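Local coordinates for ABC transporter substrate binding protein (Ribose) (Agrobacterium vitis S4, PDB 4WT7), which probably serves as the solute-binding protein of an ABC transporter for sugars or polyols, and holds D-allitol in its pocket, at residues 28-42 and 58-72. Residues are numbered along the deposited sequence; the frame is centred on the assembly and turned at random.
Sequences LSLKGKRIGISTAGT and VKRLGGEPLAVDAGR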
loop_
_atom_site.group_PDB
_atom_site.type_symbol
_atom_site.label_atom_id
_atom_site.label_comp_id
_atom_site.label_asym_id
_atom_site.label_seq_id
_atom_site.Cartn_x
_atom_site.Cartn_y
_atom_site.Cartn_z
ATOM N N LEU A 28 11.516 17.951 19.285
ATOM C CA LEU A 28 10.207 18.143 18.689
ATOM C C LEU A 28 9.076 17.997 19.726
ATOM O O LEU A 28 9.191 17.259 20.722
ATOM C CB LEU A 28 10.013 17.161 17.532
ATOM C CG LEU A 28 10.942 17.361 16.334
ATOM C CD1 LEU A 28 10.804 16.201 15.350
ATOM C CD2 LEU A 28 10.639 18.700 15.643
ATOM N N SER A 29 7.993 18.716 19.467
ATOM C CA SER A 29 6.828 18.776 20.345
ATOM C C SER A 29 5.608 19.131 19.506
ATOM O O SER A 29 5.732 19.732 18.433
ATOM C CB SER A 29 7.025 19.836 21.437
ATOM O OG SER A 29 5.956 19.865 22.383
ATOM N N LEU A 30 4.436 18.726 19.984
ATOM C CA LEU A 30 3.180 19.158 19.400
ATOM C C LEU A 30 2.265 19.682 20.485
ATOM O O LEU A 30 1.046 19.776 20.303
ATOM C CB LEU A 30 2.517 18.011 18.634
ATOM C CG LEU A 30 3.236 17.583 17.338
ATOM C CD1 LEU A 30 2.475 16.448 16.676
ATOM C CD2 LEU A 30 3.399 18.706 16.360
ATOM N N LYS A 31 2.861 20.057 21.618
ATOM C CA LYS A 31 2.081 20.525 22.756
ATOM C C LYS A 31 1.250 21.710 22.266
ATOM O O LYS A 31 1.731 22.523 21.477
ATOM C CB LYS A 31 3.010 20.897 23.922
ATOM C CG LYS A 31 2.295 21.469 25.129
ATOM C CD LYS A 31 3.271 21.767 26.281
ATOM C CE LYS A 31 2.580 22.498 27.479
ATOM N NZ LYS A 31 1.559 21.672 28.224
ATOM N N GLY A 32 -0.013 21.774 22.664
ATOM C CA GLY A 32 -0.889 22.843 22.231
ATOM C C GLY A 32 -1.342 22.804 20.780
ATOM O O GLY A 32 -2.052 23.695 20.362
ATOM N N LYS A 33 -0.961 21.787 20.006
ATOM C CA LYS A 33 -1.389 21.706 18.606
ATOM C C LYS A 33 -2.503 20.692 18.450
ATOM O O LYS A 33 -2.589 19.710 19.191
ATOM C CB LYS A 33 -0.235 21.281 17.681
ATOM C CG LYS A 33 1.011 22.113 17.834
ATOM C CD LYS A 33 0.767 23.581 17.433
ATOM C CE LYS A 33 2.010 24.419 17.676
ATOM N NZ LYS A 33 1.790 25.774 17.127
ATOM N N ARG A 34 -3.359 20.930 17.476
ATOM C CA ARG A 34 -4.375 19.947 17.098
ATOM C C ARG A 34 -4.015 19.420 15.712
ATOM O O ARG A 34 -3.827 20.207 14.766
ATOM C CB ARG A 34 -5.762 20.602 17.093
ATOM C CG ARG A 34 -6.352 20.803 18.489
ATOM C CD ARG A 34 -7.351 21.961 18.593
ATOM N NE ARG A 34 -8.389 21.939 17.546
ATOM C CZ ARG A 34 -8.415 22.731 16.468
ATOM N NH1 ARG A 34 -9.398 22.618 15.591
ATOM N NH2 ARG A 34 -7.489 23.649 16.254
ATOM N N ILE A 35 -3.915 18.094 15.585
ATOM C CA ILE A 35 -3.562 17.471 14.311
ATOM C C ILE A 35 -4.700 16.592 13.776
ATOM O O ILE A 35 -5.105 15.629 14.442
ATOM C CB ILE A 35 -2.271 16.592 14.448
ATOM C CG1 ILE A 35 -1.124 17.396 15.062
ATOM C CG2 ILE A 35 -1.875 16.015 13.093
ATOM C CD1 ILE A 35 -0.941 18.786 14.497
ATOM N N GLY A 36 -5.223 16.946 12.600
ATOM C CA GLY A 36 -6.252 16.171 11.930
ATOM C C GLY A 36 -5.605 14.927 11.339
ATOM O O GLY A 36 -4.614 15.035 10.624
ATOM N N ILE A 37 -6.150 13.746 11.629
ATOM C CA ILE A 37 -5.605 12.524 11.035
ATOM C C ILE A 37 -6.696 11.781 10.311
ATOM O O ILE A 37 -7.585 11.244 10.947
ATOM C CB ILE A 37 -5.026 11.592 12.124
ATOM C CG1 ILE A 37 -3.865 12.270 12.845
ATOM C CG2 ILE A 37 -4.534 10.247 11.527
ATOM C CD1 ILE A 37 -3.499 11.557 14.082
ATOM N N SER A 38 -6.625 11.751 8.988
ATOM C CA SER A 38 -7.686 11.191 8.134
ATOM C C SER A 38 -7.169 10.021 7.312
ATOM O O SER A 38 -6.192 10.166 6.589
ATOM C CB SER A 38 -8.221 12.264 7.168
ATOM O OG SER A 38 -9.146 11.738 6.211
ATOM N N THR A 39 -7.830 8.857 7.421
ATOM C CA THR A 39 -7.441 7.681 6.640
ATOM C C THR A 39 -8.604 7.234 5.754
ATOM O O THR A 39 -9.756 7.359 6.151
ATOM C CB THR A 39 -6.995 6.517 7.548
ATOM O OG1 THR A 39 -6.531 5.433 6.747
ATOM C CG2 THR A 39 -8.093 6.013 8.428
ATOM N N ALA A 40 -8.306 6.729 4.552
ATOM C CA ALA A 40 -9.348 6.164 3.704
ATOM C C ALA A 40 -10.027 4.963 4.417
ATOM O O ALA A 40 -11.226 4.757 4.277
ATOM C CB ALA A 40 -8.783 5.730 2.375
ATOM N N GLY A 41 -9.258 4.167 5.163
ATOM C CA GLY A 41 -9.834 3.060 5.938
ATOM C C GLY A 41 -8.853 2.504 6.950
ATOM O O GLY A 41 -7.736 3.008 7.062
ATOM N N THR A 42 -9.280 1.468 7.675
ATOM C CA THR A 42 -8.399 0.724 8.559
ATOM C C THR A 42 -8.641 -0.794 8.469
ATOM O O THR A 42 -8.443 -1.482 9.456
ATOM C CB THR A 42 -8.692 1.057 10.031
ATOM O OG1 THR A 42 -10.107 0.913 10.262
ATOM C CG2 THR A 42 -8.253 2.454 10.365
ATOM N N VAL A 58 1.158 11.457 17.708
ATOM C CA VAL A 58 0.713 12.804 17.997
ATOM C C VAL A 58 0.555 12.922 19.502
ATOM O O VAL A 58 0.975 13.918 20.108
ATOM C CB VAL A 58 -0.615 13.175 17.298
ATOM C CG1 VAL A 58 -1.206 14.430 17.914
ATOM C CG2 VAL A 58 -0.407 13.373 15.828
ATOM N N LYS A 59 -0.056 11.913 20.107
ATOM C CA LYS A 59 -0.182 11.883 21.573
ATOM C C LYS A 59 1.183 11.922 22.266
ATOM O O LYS A 59 1.367 12.645 23.252
ATOM C CB LYS A 59 -0.964 10.659 22.062
ATOM C CG LYS A 59 -2.447 10.660 21.756
ATOM C CD LYS A 59 -3.086 9.277 22.052
ATOM C CE LYS A 59 -4.566 9.198 21.637
ATOM N NZ LYS A 59 -5.239 7.892 22.015
ATOM N N ARG A 60 2.151 11.168 21.750
ATOM C CA ARG A 60 3.435 11.068 22.435
ATOM C C ARG A 60 4.158 12.412 22.405
ATOM O O ARG A 60 4.891 12.767 23.339
ATOM C CB ARG A 60 4.313 9.978 21.823
ATOM C CG ARG A 60 5.565 9.687 22.657
ATOM C CD ARG A 60 6.545 8.779 21.934
ATOM N NE ARG A 60 7.069 9.446 20.770
ATOM C CZ ARG A 60 8.107 10.270 20.758
ATOM N NH1 ARG A 60 8.756 10.558 21.865
ATOM N NH2 ARG A 60 8.475 10.838 19.614
ATOM N N LEU A 61 3.935 13.178 21.345
ATOM C CA LEU A 61 4.533 14.495 21.249
ATOM C C LEU A 61 3.723 15.568 21.954
ATOM O O LEU A 61 4.040 16.747 21.849
ATOM C CB LEU A 61 4.744 14.892 19.786
ATOM C CG LEU A 61 5.740 13.978 19.078
ATOM C CD1 LEU A 61 5.768 14.155 17.576
ATOM C CD2 LEU A 61 7.123 14.194 19.631
ATOM N N GLY A 62 2.663 15.160 22.643
ATOM C CA GLY A 62 1.835 16.084 23.412
ATOM C C GLY A 62 0.720 16.832 22.676
ATOM O O GLY A 62 0.111 17.761 23.252
ATOM N N GLY A 63 0.461 16.448 21.420
ATOM C CA GLY A 63 -0.556 17.101 20.596
ATOM C C GLY A 63 -1.895 16.402 20.769
ATOM O O GLY A 63 -1.980 15.369 21.424
ATOM N N GLU A 64 -2.935 16.975 20.190
ATOM C CA GLU A 64 -4.278 16.425 20.290
ATOM C C GLU A 64 -4.739 15.982 18.913
ATOM O O GLU A 64 -4.926 16.818 17.999
ATOM C CB GLU A 64 -5.233 17.458 20.902
ATOM C CG GLU A 64 -6.733 17.065 20.908
ATOM C CD GLU A 64 -7.610 18.187 21.465
ATOM O OE1 GLU A 64 -7.333 18.624 22.624
ATOM O OE2 GLU A 64 -8.525 18.658 20.740
ATOM N N PRO A 65 -4.880 14.660 18.729
ATOM C CA PRO A 65 -5.302 14.171 17.410
ATOM C C PRO A 65 -6.804 14.269 17.194
ATOM O O PRO A 65 -7.599 14.039 18.103
ATOM C CB PRO A 65 -4.875 12.701 17.413
ATOM C CG PRO A 65 -4.782 12.312 18.842
ATOM C CD PRO A 65 -4.430 13.572 19.617
ATOM N N LEU A 66 -7.192 14.625 15.977
ATOM C CA LEU A 66 -8.577 14.559 15.570
ATOM C C LEU A 66 -8.608 13.500 14.493
ATOM O O LEU A 66 -8.344 13.784 13.322
ATOM C CB LEU A 66 -9.061 15.897 14.981
ATOM C CG LEU A 66 -9.263 17.094 15.904
ATOM C CD1 LEU A 66 -7.970 17.803 16.288
ATOM C CD2 LEU A 66 -10.254 18.069 15.246
ATOM N N ALA A 67 -8.918 12.273 14.895
ATOM C CA ALA A 67 -8.708 11.124 14.023
ATOM C C ALA A 67 -10.028 10.598 13.464
ATOM O O ALA A 67 -10.945 10.272 14.216
ATOM C CB ALA A 67 -7.954 10.029 14.740
ATOM N N VAL A 68 -10.071 10.527 12.146
ATOM C CA VAL A 68 -11.266 10.218 11.393
ATOM C C VAL A 68 -10.912 9.110 10.375
ATOM O O VAL A 68 -9.878 9.158 9.663
ATOM C CB VAL A 68 -11.878 11.497 10.716
ATOM C CG1 VAL A 68 -12.574 12.356 11.720
ATOM C CG2 VAL A 68 -10.814 12.308 9.971
ATOM N N ASP A 69 -11.724 8.051 10.421
ATOM C CA ASP A 69 -11.643 6.905 9.545
ATOM C C ASP A 69 -12.803 6.870 8.533
ATOM O O ASP A 69 -13.968 6.850 8.904
ATOM C CB ASP A 69 -11.707 5.673 10.441
ATOM C CG ASP A 69 -11.572 4.337 9.677
ATOM O OD1 ASP A 69 -11.495 4.320 8.428
ATOM O OD2 ASP A 69 -11.570 3.291 10.353
ATOM N N ALA A 70 -12.489 6.798 7.253
ATOM C CA ALA A 70 -13.556 6.839 6.265
ATOM C C ALA A 70 -14.265 5.491 6.049
ATOM O O ALA A 70 -15.257 5.436 5.337
ATOM C CB ALA A 70 -13.036 7.365 4.973
ATOM N N GLY A 71 -13.770 4.425 6.655
ATOM C CA GLY A 71 -14.352 3.086 6.461
ATOM C C GLY A 71 -14.461 2.717 4.978
ATOM O O GLY A 71 -15.329 1.937 4.559
ATOM N N ARG A 72 -13.568 3.310 4.190
ATOM C CA ARG A 72 -13.404 3.010 2.775
ATOM C C ARG A 72 -14.616 3.423 1.951
ATOM O O ARG A 72 -14.903 2.841 0.926
ATOM C CB ARG A 72 -13.101 1.535 2.591
ATOM C CG ARG A 72 -11.675 1.179 2.924
ATOM C CD ARG A 72 -10.767 1.654 1.837
ATOM N NE ARG A 72 -9.372 1.530 2.195
ATOM C CZ ARG A 72 -8.363 1.878 1.401
ATOM N NH1 ARG A 72 -8.603 2.409 0.199
ATOM N NH2 ARG A 72 -7.114 1.677 1.813
HETATM O O HOH W 1 6.241 17.536 24.004
HETATM O O HOH W 2 -10.063 19.633 18.833
#
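Strands 34-39 and 64-69 run parallel, their axes 4.5 Å apart at closest and 19° askew, with Arg-34 beside Glu-64 and Thr-39 beside Asp-69. A ladder of backbone hydrogen bonds from Glu-64 N to Lys-33 O through Ala-70 N to Thr-39 O joins them, and Leu-30 N to Leu-61 O ties in the C-terminal end of helix 45-60, closed by a Schellman motif at Gly-62. On the face of Ile-35 and Ile-37, Val-58 CG2 lies 4.0 Å from both Ile-35 CB and Ile-37 CD1; the Ile-37 side chain lies alongside Pro-65, its CD1 3.8 Å from Pro-65 CB. On the other face Leu-66 CD1 reaches Arg-34 CB at 3.7 Å. Arg-34 and Glu-64 lie side by side; Arg-34 NE and Glu-64 OE2, 4.6 Å apart and beyond a salt bridge, are joined by a water, and Arg-34 NH1 bonds to Gln-87 O. Beyond strand 34-39, Thr-42 OG1 donates to Asp-69 OD2 (2.8 Å) on the syn side, 29° out of the carboxylate plane, with Asp-69 CG trans to its own N (chi1 -178°). Asp-69 OD1 takes Gly-71 N from above that plane, closing an Asx turn. Arg-72 N bonds to Ala-40 O, and Ala-40 CB sits over the centre of the Arg-72 guanidinium, 3.9 Å above its plane. Arg-72 NH2 makes a salt bridge with Asp-47 OD2. This is the first beta-alpha-beta unit of a periplasmic binding protein lobe; the loop after strand 64-69 carries Arg-72 to the D-allitol pocket.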